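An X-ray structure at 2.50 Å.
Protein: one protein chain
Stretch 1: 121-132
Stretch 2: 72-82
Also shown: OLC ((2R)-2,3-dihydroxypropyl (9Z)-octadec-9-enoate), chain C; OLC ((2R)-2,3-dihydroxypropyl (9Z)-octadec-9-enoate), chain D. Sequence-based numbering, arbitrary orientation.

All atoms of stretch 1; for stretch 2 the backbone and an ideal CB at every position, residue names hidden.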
ATOM      1  N   ILE A 121       6.435  12.691  -0.178  1.00 34.18           N
ATOM      2  CA  ILE A 121       5.993  11.433   0.427  1.00 32.58           C
ATOM      3  C   ILE A 121       6.223  10.260  -0.550  1.00 37.18           C
ATOM      4  O   ILE A 121       6.687   9.215  -0.088  1.00 37.72           O
ATOM      5  CB  ILE A 121       4.566  11.496   1.039  1.00 34.57           C
ATOM      6  CG1 ILE A 121       4.573  12.438   2.282  1.00 34.86           C
ATOM      7  CG2 ILE A 121       4.033  10.084   1.417  1.00 33.16           C
ATOM      8  CD1 ILE A 121       3.202  13.048   2.701  1.00 39.98           C
ATOM      9  N   ILE A 122       6.002  10.439  -1.880  1.00 33.46           N
ATOM     10  CA  ILE A 122       6.285   9.380  -2.872  1.00 33.23           C
ATOM     11  C   ILE A 122       7.775   8.976  -2.800  1.00 38.98           C
ATOM     12  O   ILE A 122       8.074   7.792  -2.664  1.00 38.73           O
ATOM     13  CB  ILE A 122       5.826   9.724  -4.324  1.00 36.13           C
ATOM     14  CG1 ILE A 122       4.293   9.666  -4.445  1.00 35.36           C
ATOM     15  CG2 ILE A 122       6.483   8.771  -5.364  1.00 37.94           C
ATOM     16  CD1 ILE A 122       3.722  10.562  -5.515  1.00 39.10           C
ATOM     17  N   ILE A 123       8.683   9.976  -2.831  1.00 36.57           N
ATOM     18  CA  ILE A 123      10.130   9.790  -2.801  1.00 37.61           C
ATOM     19  C   ILE A 123      10.606   9.246  -1.452  1.00 41.38           C
ATOM     20  O   ILE A 123      11.389   8.292  -1.432  1.00 42.06           O
ATOM     21  CB  ILE A 123      10.892  11.079  -3.244  1.00 42.03           C
ATOM     22  CG1 ILE A 123      10.566  11.392  -4.727  1.00 42.67           C
ATOM     23  CG2 ILE A 123      12.427  10.915  -3.020  1.00 44.08           C
ATOM     24  CD1 ILE A 123      11.329  12.482  -5.333  1.00 50.94           C
ATOM     25  N   GLY A 124      10.137   9.853  -0.361  1.00 35.97           N
ATOM     26  CA  GLY A 124      10.469   9.427   0.990  1.00 34.81           C
ATOM     27  C   GLY A 124      10.072   7.991   1.262  1.00 39.10           C
ATOM     28  O   GLY A 124      10.897   7.222   1.754  1.00 39.80           O
ATOM     29  N   SER A 125       8.809   7.608   0.920  1.00 35.40           N
ATOM     30  CA  SER A 125       8.260   6.251   1.095  1.00 34.37           C
ATOM     31  C   SER A 125       9.017   5.187   0.271  1.00 39.30           C
ATOM     32  O   SER A 125       9.292   4.104   0.781  1.00 39.43           O
ATOM     33  CB  SER A 125       6.763   6.210   0.803  1.00 36.21           C
ATOM     34  OG  SER A 125       6.049   7.120   1.629  1.00 42.39           O
ATOM     35  N   GLY A 126       9.399   5.515  -0.958  1.00 35.44           N
ATOM     36  CA  GLY A 126      10.186   4.611  -1.790  1.00 34.92           C
ATOM     37  C   GLY A 126      11.538   4.329  -1.176  1.00 38.48           C
ATOM     38  O   GLY A 126      12.062   3.227  -1.321  1.00 39.46           O
ATOM     39  N   LEU A 127      12.084   5.310  -0.428  1.00 34.65           N
ATOM     40  CA  LEU A 127      13.366   5.209   0.272  1.00 34.88           C
ATOM     41  C   LEU A 127      13.244   4.519   1.640  1.00 37.98           C
ATOM     42  O   LEU A 127      14.101   3.714   2.003  1.00 37.17           O
ATOM     43  CB  LEU A 127      14.004   6.599   0.448  1.00 35.37           C
ATOM     44  CG  LEU A 127      14.675   7.235  -0.768  1.00 40.66           C
ATOM     45  CD1 LEU A 127      15.036   8.669  -0.477  1.00 40.68           C
ATOM     46  CD2 LEU A 127      15.942   6.478  -1.162  1.00 44.56           C
ATOM     47  N   MET A 128      12.204   4.859   2.406  1.00 33.34           N
ATOM     48  CA  MET A 128      12.008   4.314   3.730  1.00 32.64           C
ATOM     49  C   MET A 128      11.354   2.941   3.747  1.00 38.20           C
ATOM     50  O   MET A 128      11.867   2.060   4.442  1.00 38.66           O
ATOM     51  CB  MET A 128      11.232   5.298   4.618  1.00 34.27           C
ATOM     52  CG  MET A 128      11.356   5.004   6.092  1.00 37.46           C
ATOM     53  SD  MET A 128      10.268   6.057   7.054  1.00 41.13           S
ATOM     54  CE  MET A 128      10.291   5.205   8.612  1.00 37.40           C
ATOM     55  N   LYS A 129      10.202   2.768   3.047  1.00 34.71           N
ATOM     56  CA  LYS A 129       9.390   1.535   3.077  1.00 34.23           C
ATOM     57  C   LYS A 129      10.157   0.215   2.853  1.00 39.63           C
ATOM     58  O   LYS A 129      10.110  -0.613   3.767  1.00 40.29           O
ATOM     59  CB  LYS A 129       8.202   1.597   2.123  1.00 35.26           C
ATOM     60  CG  LYS A 129       6.875   1.432   2.795  1.00 37.54           C
ATOM     61  CD  LYS A 129       5.980   2.573   2.394  1.00 38.55           C
ATOM     62  CE  LYS A 129       4.552   2.172   2.547  1.00 34.72           C
ATOM     63  NZ  LYS A 129       3.641   3.328   2.395  1.00 40.58           N
ATOM     64  N   PRO A 130      10.840  -0.056   1.707  1.00 35.53           N
ATOM     65  CA  PRO A 130      11.482  -1.366   1.562  1.00 35.52           C
ATOM     66  C   PRO A 130      12.710  -1.566   2.443  1.00 39.77           C
ATOM     67  O   PRO A 130      13.060  -2.702   2.771  1.00 39.62           O
ATOM     68  CB  PRO A 130      11.832  -1.408   0.071  1.00 37.44           C
ATOM     69  CG  PRO A 130      12.038   0.006  -0.301  1.00 41.43           C
ATOM     70  CD  PRO A 130      11.031   0.762   0.489  1.00 36.65           C
ATOM     71  N   ASN A 131      13.342  -0.455   2.841  1.00 35.91           N
ATOM     72  CA  ASN A 131      14.599  -0.433   3.570  1.00 35.66           C
ATOM     73  C   ASN A 131      14.468  -0.665   5.065  1.00 39.30           C
ATOM     74  O   ASN A 131      15.324  -1.369   5.612  1.00 39.74           O
ATOM     75  CB  ASN A 131      15.361   0.825   3.229  1.00 32.41           C
ATOM     76  CG  ASN A 131      15.823   0.708   1.790  1.00 44.24           C
ATOM     77  OD1 ASN A 131      16.212  -0.378   1.327  1.00 39.24           O
ATOM     78  ND2 ASN A 131      15.682   1.760   1.014  1.00 28.66           N
ATOM     79  N   ILE A 132      13.386  -0.177   5.704  1.00 35.88           N
ATOM     80  CA  ILE A 132      13.099  -0.441   7.129  1.00 35.77           C
ATOM     81  C   ILE A 132      12.828  -1.954   7.323  1.00 40.68           C
ATOM     82  O   ILE A 132      13.288  -2.533   8.313  1.00 41.05           O
ATOM     83  CB  ILE A 132      11.963   0.472   7.719  1.00 37.50           C
ATOM     84  CG1 ILE A 132      11.800   0.266   9.249  1.00 37.89           C
ATOM     85  CG2 ILE A 132      10.634   0.316   6.978  1.00 36.27           C
ATOM     86  CD1 ILE A 132      11.377   1.491  10.070  1.00 40.65           C
ATOM     87  N   UNK A  72       5.383   1.818  -6.377  1.00 41.70           N
ATOM     88  CA  UNK A  72       6.291   1.796  -7.544  1.00 40.68           C
ATOM     89  C   UNK A  72       7.679   2.331  -7.200  1.00 45.14           C
ATOM     90  O   UNK A  72       8.673   1.785  -7.669  1.00 46.12           O
ATOM     91  CB  UNK A  72       5.699   2.618  -8.691  1.00 40.68           C
ATOM     92  N   UNK A  73       7.752   3.395  -6.385  1.00 41.78           N
ATOM     93  CA  UNK A  73       9.019   4.014  -5.986  1.00 42.16           C
ATOM     94  C   UNK A  73       9.877   3.160  -5.009  1.00 45.98           C
ATOM     95  O   UNK A  73      11.044   3.500  -4.797  1.00 46.38           O
ATOM     96  CB  UNK A  73       8.720   5.368  -5.339  1.00 42.16           C
ATOM     97  N   UNK A  74       9.326   2.067  -4.427  1.00 41.57           N
ATOM     98  CA  UNK A  74      10.104   1.179  -3.546  1.00 41.27           C
ATOM     99  C   UNK A  74      11.153   0.412  -4.362  1.00 44.96           C
ATOM    100  O   UNK A  74      12.179   0.020  -3.816  1.00 45.65           O
ATOM    101  CB  UNK A  74       9.182   0.201  -2.815  1.00 41.27           C
ATOM    102  N   UNK A  75      10.884   0.207  -5.666  1.00 40.90           N
ATOM    103  CA  UNK A  75      11.784  -0.435  -6.628  1.00 41.08           C
ATOM    104  C   UNK A  75      13.096   0.402  -6.723  1.00 45.85           C
ATOM    105  O   UNK A  75      14.129  -0.131  -6.309  1.00 46.93           O
ATOM    106  CB  UNK A  75      11.109  -0.561  -7.995  1.00 41.08           C
ATOM    107  N   UNK A  76      13.112   1.696  -7.164  1.00 41.93           N
ATOM    108  CA  UNK A  76      14.392   2.434  -7.177  1.00 42.44           C
ATOM    109  C   UNK A  76      14.951   2.692  -5.774  1.00 46.19           C
ATOM    110  O   UNK A  76      16.163   2.665  -5.596  1.00 46.56           O
ATOM    111  CB  UNK A  76      14.211   3.771  -7.899  1.00 42.44           C
ATOM    112  N   UNK A  77      14.062   2.881  -4.793  1.00 42.29           N
ATOM    113  CA  UNK A  77      14.400   3.095  -3.385  1.00 41.08           C
ATOM    114  C   UNK A  77      15.188   1.963  -2.750  1.00 43.31           C
ATOM    115  O   UNK A  77      16.078   2.217  -1.937  1.00 43.74           O
ATOM    116  CB  UNK A  77      13.117   3.314  -2.581  1.00 41.08           C
ATOM    117  N   UNK A  78      14.890   0.707  -3.125  1.00 37.94           N
ATOM    118  CA  UNK A  78      15.631  -0.462  -2.638  1.00 37.57           C
ATOM    119  C   UNK A  78      16.977  -0.561  -3.369  1.00 43.02           C
ATOM    120  O   UNK A  78      17.958  -0.937  -2.744  1.00 43.43           O
ATOM    121  CB  UNK A  78      14.816  -1.742  -2.836  1.00 37.57           C
ATOM    122  N   UNK A  79      17.022  -0.187  -4.677  1.00 41.12           N
ATOM    123  CA  UNK A  79      18.215  -0.152  -5.531  1.00 42.78           C
ATOM    124  C   UNK A  79      19.208   0.886  -4.990  1.00 48.40           C
ATOM    125  O   UNK A  79      20.396   0.568  -4.869  1.00 49.87           O
ATOM    126  CB  UNK A  79      17.837   0.170  -6.978  1.00 42.78           C
ATOM    127  N   UNK A  80      18.718   2.121  -4.670  1.00 43.40           N
ATOM    128  CA  UNK A  80      19.491   3.239  -4.088  1.00 42.38           C
ATOM    129  C   UNK A  80      20.203   2.748  -2.832  1.00 46.08           C
ATOM    130  O   UNK A  80      21.416   2.891  -2.727  1.00 47.49           O
ATOM    131  CB  UNK A  80      18.587   4.429  -3.761  1.00 42.38           C
ATOM    132  N   UNK A  81      19.455   2.122  -1.915  1.00 40.84           N
ATOM    133  CA  UNK A  81      19.997   1.556  -0.683  1.00 40.78           C
ATOM    134  C   UNK A  81      21.045   0.480  -0.977  1.00 46.23           C
ATOM    135  O   UNK A  81      22.100   0.476  -0.346  1.00 46.87           O
ATOM    136  CB  UNK A  81      18.869   0.971   0.170  1.00 40.78           C
ATOM    137  N   UNK A  82      20.747  -0.422  -1.936  1.00 42.66           N
ATOM    138  CA  UNK A  82      21.596  -1.554  -2.294  1.00 43.41           C
ATOM    139  C   UNK A  82      22.879  -1.173  -2.997  1.00 46.50           C
ATOM    140  O   UNK A  82      23.865  -1.889  -2.863  1.00 46.06           O
ATOM    141  CB  UNK A  82      20.812  -2.519  -3.185  1.00 43.41           C
TER
HETATM  142  C10 OLC C 502      12.642   7.341  -6.680  1.00 56.49           C
HETATM  143  C9  OLC C 502      11.871   7.867  -7.624  1.00 56.80           C
HETATM  144  C11 OLC C 502      12.220   6.744  -5.367  1.00 54.60           C
HETATM  145  C8  OLC C 502      10.375   8.002  -7.623  1.00 56.82           C
HETATM  146  C24 OLC C 502      12.520   0.059 -13.988  1.00 68.59           C
HETATM  147  C12 OLC C 502      13.373   6.590  -4.386  1.00 51.81           C
HETATM  148  C7  OLC C 502       9.738   7.645  -8.967  1.00 56.32           C
HETATM  149  C6  OLC C 502       8.416   6.905  -8.827  1.00 55.36           C
HETATM  150  C5  OLC C 502       7.924   6.203 -10.086  1.00 56.10           C
HETATM  151  C4  OLC C 502       8.808   5.076 -10.597  1.00 57.31           C
HETATM  152  C3  OLC C 502       8.058   4.078 -11.466  1.00 60.03           C
HETATM  153  C2  OLC C 502       8.946   3.289 -12.425  1.00 63.52           C
HETATM  154  C21 OLC C 502      12.290   1.730 -12.106  1.00 67.52           C
HETATM  155  C1  OLC C 502      10.021   2.461 -11.781  1.00 66.06           C
HETATM  156  C22 OLC C 502      12.362   0.271 -12.499  1.00 68.05           C
HETATM  157  O19 OLC C 502       9.968   2.007 -10.668  1.00 67.31           O
HETATM  158  O25 OLC C 502      12.755  -1.315 -14.277  1.00 69.03           O
HETATM  159  O23 OLC C 502      13.479  -0.308 -11.827  1.00 69.30           O
HETATM  160  O20 OLC C 502      11.053   2.282 -12.621  1.00 67.33           O
HETATM  161  C24 OLC D 503      16.502  -4.280  -9.733  1.00 89.06           C
HETATM  162  C6  OLC D 503      16.831   5.742  -9.487  1.00 79.13           C
HETATM  163  C5  OLC D 503      16.692   4.712 -10.596  1.00 79.46           C
HETATM  164  C4  OLC D 503      17.525   3.460 -10.380  1.00 80.10           C
HETATM  165  C3  OLC D 503      17.460   2.454 -11.517  1.00 81.89           C
HETATM  166  C2  OLC D 503      16.314   1.452 -11.394  1.00 83.87           C
HETATM  167  C21 OLC D 503      16.204  -1.792  -9.665  1.00 87.93           C
HETATM  168  C1  OLC D 503      16.759   0.045 -11.108  1.00 85.74           C
HETATM  169  C22 OLC D 503      15.859  -3.075 -10.386  1.00 88.54           C
HETATM  170  O19 OLC D 503      17.823  -0.417 -11.432  1.00 86.70           O
HETATM  171  O25 OLC D 503      16.144  -5.488 -10.391  1.00 89.90           O
HETATM  172  O23 OLC D 503      14.438  -3.234 -10.386  1.00 88.52           O
HETATM  173  O20 OLC D 503      15.807  -0.638 -10.450  1.00 86.61           O

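At position 72 the ideal CB finds nothing of stretch 1 within 5.5 Å, so stretch 1 sets no preference. The residue is Met-72, and the end of its side chain leads away.

Position 73 points its CB toward stretch 1. The ideal CB lies 3.7 Å from Ile-122 O and 3.9 Å from Gly-126 CA. That leaves little depth, and a carbonyl oxygen is on offer. A small side chain fits, preferably a donor: serine, threonine or cysteine, with alanine possible. The residue is Ser-73. Its chi1 is p, which brings OG to 2.9 Å from Ile-122 O and 3.3 Å from Gly-126 CA. Whether the hydroxyl proton goes to Ile-122 O is not settled.

Position 74 points sideways. Its ideal CB is 3.8 Å from Pro-130 CG and 4.4 Å from Gly-126 O. Alanine, serine or another modest side chain would suit. It is Ser-74, with CB against Pro-130 CG at 3.8 Å.

Position 75 points away, and many residues would do. Ile-75 is found, with CG2 3.3 Å from O23 of the chain C lipid.

Position 76 is sideways and out of contact with stretch 1. Its phi of -66° admits proline among many others. Pro-76 is the residue.

Position 77 is the most restrictive. An ideal CB would sit 1.6 Å from Gly-126 O, a clash, and 3.1 Å from Leu-127 N. Only glycine fits this backbone. Gly-77 lets the helices close to 7.2 Å between axes, and its CA makes a CA-H...O contact of 3.1 Å with Gly-126 O. Its own carbonyl accepts a hydrogen bond: Asn-131 ND2 to Gly-77 O, 3.0 Å.

Position 78 is sideways, 4.1 Å from Pro-130 CG at the ideal CB. Small apolar or small polar residues suit. Ala-78 rests its CB on that proline ring.

Position 79 points away, so stretch 1 leaves even a large side chain room. It is Trp-79, with O19 of the chain D lipid over one ring face.

Position 80 points toward Leu-127, with CD2 4.2 Å from the ideal CB. Leucine, isoleucine, valine or methionine would suit this apolar neighbor. Ile-80 packs CG2 against Leu-127 CD2 at 3.9 Å.

Position 81 points toward Asn-131, whose OD1 is a tight 3.2 Å from the ideal CB. Alanine or serine is favored, or glycine. The residue is Ala-81.

Position 82 is sideways and free of stretch 1. A polar or charged residue is acceptable, and Asp-82 makes no contact with stretch 1.

Stretch 2 72-82: MSSIPGAWIAD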
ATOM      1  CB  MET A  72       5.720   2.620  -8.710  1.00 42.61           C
ATOM      2  CG  MET A  72       4.967   1.812  -9.733  1.00 45.09           C
ATOM      3  SD  MET A  72       4.003   2.890 -10.816  1.00 47.86           S
ATOM      4  CE  MET A  72       2.737   1.782 -11.310  1.00 44.18           C
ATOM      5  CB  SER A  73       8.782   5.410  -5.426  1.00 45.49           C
ATOM      6  OG  SER A  73       8.080   5.342  -4.197  1.00 58.76           O
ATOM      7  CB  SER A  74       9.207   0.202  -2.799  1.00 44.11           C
ATOM      8  OG  SER A  74       8.595  -0.688  -3.714  1.00 55.06           O
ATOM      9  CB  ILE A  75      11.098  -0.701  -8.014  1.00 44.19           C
ATOM     10  CG1 ILE A  75       9.805  -1.560  -7.875  1.00 43.39           C
ATOM     11  CG2 ILE A  75      12.096  -1.305  -9.000  1.00 45.29           C
ATOM     12  CD1 ILE A  75       8.890  -1.617  -9.115  1.00 44.01           C
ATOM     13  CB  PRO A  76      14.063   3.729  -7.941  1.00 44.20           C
ATOM     14  CG  PRO A  76      12.618   3.889  -7.831  1.00 47.04           C
ATOM     15  CD  PRO A  76      12.023   2.520  -7.740  1.00 42.45           C
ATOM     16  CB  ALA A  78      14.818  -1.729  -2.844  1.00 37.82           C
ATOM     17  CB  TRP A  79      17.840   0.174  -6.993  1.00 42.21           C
ATOM     18  CG  TRP A  79      19.000   0.190  -7.958  1.00 44.74           C
ATOM     19  CD1 TRP A  79      19.434  -0.848  -8.733  1.00 48.38           C
ATOM     20  CD2 TRP A  79      19.846   1.311  -8.279  1.00 45.35           C
ATOM     21  NE1 TRP A  79      20.487  -0.444  -9.523  1.00 48.83           N
ATOM     22  CE2 TRP A  79      20.785   0.865  -9.239  1.00 50.40           C
ATOM     23  CE3 TRP A  79      19.918   2.643  -7.829  1.00 46.30           C
ATOM     24  CZ2 TRP A  79      21.773   1.709  -9.771  1.00 50.84           C
ATOM     25  CZ3 TRP A  79      20.890   3.479  -8.361  1.00 48.87           C
ATOM     26  CH2 TRP A  79      21.810   3.009  -9.312  1.00 50.86           C
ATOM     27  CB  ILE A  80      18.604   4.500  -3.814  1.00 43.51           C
ATOM     28  CG1 ILE A  80      18.206   5.190  -5.141  1.00 43.37           C
ATOM     29  CG2 ILE A  80      19.305   5.488  -2.848  1.00 42.79           C
ATOM     30  CD1 ILE A  80      17.050   6.157  -5.049  1.00 43.78           C
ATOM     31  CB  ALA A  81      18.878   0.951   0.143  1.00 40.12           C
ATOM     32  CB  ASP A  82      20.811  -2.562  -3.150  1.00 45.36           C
ATOM     33  CG  ASP A  82      21.492  -3.909  -3.265  1.00 55.66           C
ATOM     34  OD1 ASP A  82      21.366  -4.716  -2.323  1.00 56.14           O
ATOM     35  OD2 ASP A  82      22.163  -4.151  -4.297  1.00 61.20           O
TER
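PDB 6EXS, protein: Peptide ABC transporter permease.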